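PDB 6NHZ: ATP-dependent DNA ligase from Mycobacterium tuberculosis, which joins breaks in double-stranded DNA at the expense of ATP and works with Ku in non-homologous end joining repair. Local coordinates for residues Gln192-Gly197 against Leu213-Pro218. The protein carries 1 engineered substitution. Sequence-based numbering, arbitrary orientation.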
loop_
_atom_site.group_PDB
_atom_site.type_symbol
_atom_site.label_atom_id
_atom_site.label_comp_id
_atom_site.label_asym_id
_atom_site.label_seq_id
_atom_site.Cartn_x
_atom_site.Cartn_y
_atom_site.Cartn_z
ATOM N N GLN A 192 11.100 0.211 6.851
ATOM C CA GLN A 192 11.556 0.875 8.067
ATOM C C GLN A 192 10.963 2.274 8.197
ATOM O O GLN A 192 10.991 3.055 7.245
ATOM C CB GLN A 192 13.087 0.972 8.083
ATOM C CG GLN A 192 13.644 1.701 9.288
ATOM C CD GLN A 192 13.390 0.956 10.572
ATOM O OE1 GLN A 192 13.690 -0.233 10.679
ATOM N NE2 GLN A 192 12.829 1.649 11.559
ATOM N N GLU A 193 10.459 2.603 9.385
ATOM C CA GLU A 193 10.059 3.974 9.686
ATOM C C GLU A 193 11.280 4.792 10.093
ATOM O O GLU A 193 12.170 4.294 10.789
ATOM C CB GLU A 193 9.019 4.010 10.803
ATOM C CG GLU A 193 7.642 3.518 10.390
ATOM C CD GLU A 193 6.862 2.943 11.551
ATOM O OE1 GLU A 193 7.291 3.117 12.711
ATOM O OE2 GLU A 193 5.821 2.308 11.301
ATOM N N VAL A 194 11.317 6.056 9.658
ATOM C CA VAL A 194 12.441 6.948 9.926
ATOM C C VAL A 194 11.929 8.343 10.259
ATOM O O VAL A 194 10.794 8.705 9.945
ATOM C CB VAL A 194 13.409 7.033 8.733
ATOM C CG1 VAL A 194 14.095 5.694 8.491
ATOM C CG2 VAL A 194 12.654 7.501 7.487
ATOM N N VAL A 195 12.796 9.140 10.889
ATOM C CA VAL A 195 12.514 10.545 11.166
ATOM C C VAL A 195 13.359 11.394 10.223
ATOM O O VAL A 195 14.556 11.134 10.033
ATOM C CB VAL A 195 12.780 10.886 12.645
ATOM C CG1 VAL A 195 12.563 12.356 12.920
ATOM C CG2 VAL A 195 11.873 10.057 13.548
ATOM N N ILE A 196 12.732 12.378 9.592
ATOM C CA ILE A 196 13.434 13.248 8.656
ATOM C C ILE A 196 14.202 14.294 9.446
ATOM O O ILE A 196 13.643 14.947 10.340
ATOM C CB ILE A 196 12.454 13.907 7.671
ATOM C CG1 ILE A 196 11.635 12.831 6.973
ATOM C CG2 ILE A 196 13.219 14.741 6.639
ATOM C CD1 ILE A 196 12.486 11.857 6.208
ATOM N N GLY A 197 15.487 14.445 9.122
ATOM C CA GLY A 197 16.371 15.315 9.877
ATOM C C GLY A 197 16.927 16.468 9.067
ATOM O O GLY A 197 17.476 17.425 9.624
ATOM N N LEU A 213 16.149 13.440 1.102
ATOM C CA LEU A 213 15.965 13.659 2.526
ATOM C C LEU A 213 17.024 12.890 3.303
ATOM O O LEU A 213 17.563 11.882 2.836
ATOM C CB LEU A 213 14.573 13.221 2.978
ATOM C CG LEU A 213 13.429 13.888 2.216
ATOM C CD1 LEU A 213 12.126 13.171 2.490
ATOM C CD2 LEU A 213 13.323 15.347 2.601
ATOM N N LEU A 214 17.314 13.372 4.503
ATOM C CA LEU A 214 18.277 12.729 5.385
ATOM C C LEU A 214 17.496 12.052 6.499
ATOM O O LEU A 214 16.763 12.720 7.238
ATOM C CB LEU A 214 19.281 13.741 5.940
ATOM C CG LEU A 214 20.314 14.320 4.964
ATOM C CD1 LEU A 214 21.038 13.221 4.214
ATOM C CD2 LEU A 214 19.705 15.313 3.969
ATOM N N MET A 215 17.650 10.733 6.616
ATOM C CA MET A 215 16.853 9.904 7.516
ATOM C C MET A 215 17.597 9.599 8.812
ATOM O O MET A 215 18.821 9.495 8.824
ATOM C CB MET A 215 16.507 8.579 6.843
ATOM C CG MET A 215 15.907 8.704 5.448
ATOM S SD MET A 215 15.603 7.050 4.801
ATOM C CE MET A 215 17.248 6.475 4.408
ATOM N N GLY A 216 16.842 9.394 9.893
ATOM C CA GLY A 216 17.448 9.039 11.168
ATOM C C GLY A 216 16.532 8.208 12.043
ATOM O O GLY A 216 15.304 8.232 11.905
ATOM N N ILE A 217 17.148 7.462 12.947
ATOM C CA ILE A 217 16.448 6.697 13.979
ATOM C C ILE A 217 16.697 7.376 15.312
ATOM O O ILE A 217 17.860 7.618 15.661
ATOM C CB ILE A 217 16.915 5.233 14.035
ATOM C CG1 ILE A 217 16.844 4.575 12.661
ATOM C CG2 ILE A 217 16.117 4.468 15.094
ATOM C CD1 ILE A 217 15.431 4.404 12.124
ATOM N N PRO A 218 15.663 7.690 16.092
ATOM C CA PRO A 218 15.885 8.334 17.387
ATOM C C PRO A 218 16.698 7.456 18.329
ATOM O O PRO A 218 16.486 6.245 18.426
ATOM C CB PRO A 218 14.466 8.565 17.919
ATOM C CG PRO A 218 13.614 8.613 16.702
ATOM C CD PRO A 218 14.231 7.631 15.742
#
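Val195 and Gly216 are bonded in both directions: Val195 N to Gly216 O and Gly216 N to Val195 O, the first almost straight (172° at the hydrogen), the second clearly bent (132°). This marks a hydrogen-bonded antiparallel pair in the beta hairpin of strands 190-200 and 212-219, part of the curled sheet of the OB domain of the ligase. A third bond, Gly197 N to Leu214 O at 2.9 Å, extends the register past the non-hydrogen-bonded pair Ile196-Met215. Between the short segments the strand directions differ by 117°, far from the opposed directions of a flat antiparallel pair, which fits the strong coiling expected of an OB barrel.

On one face, Val194 is packed against Met215: Val194 CB lies 3.9 Å from Met215 CB, and Val194 CG2 also meets Met215 SD at 4.0 Å. Farther along, with CG1 of Ile196 anti to the carbonyl carbon and the second torsion also turned, Ile196 CD1 comes to Leu213 CD1 (4.0 Å). Val195, on the other face, brings Val195 CG2 to Pro218 CG, 3.9 Å away. Backbone bonds from Gln192, Val194 and Ile196 to Val278, Ala276 and Leu274 tie 192-197 to the chain at 274-278.

At the diverging end the carboxamide of Gln192 folds back, with its NE2 donating to Glu193 O in the carbonyl plane; NE2 also bonds Val307 O, and OE1 accepts from Glu309 N. Ile217 CD1 packs against this bonded amide and carbonyl, 3.5 Å from Glu193 O and 3.8 Å from Gln192 NE2.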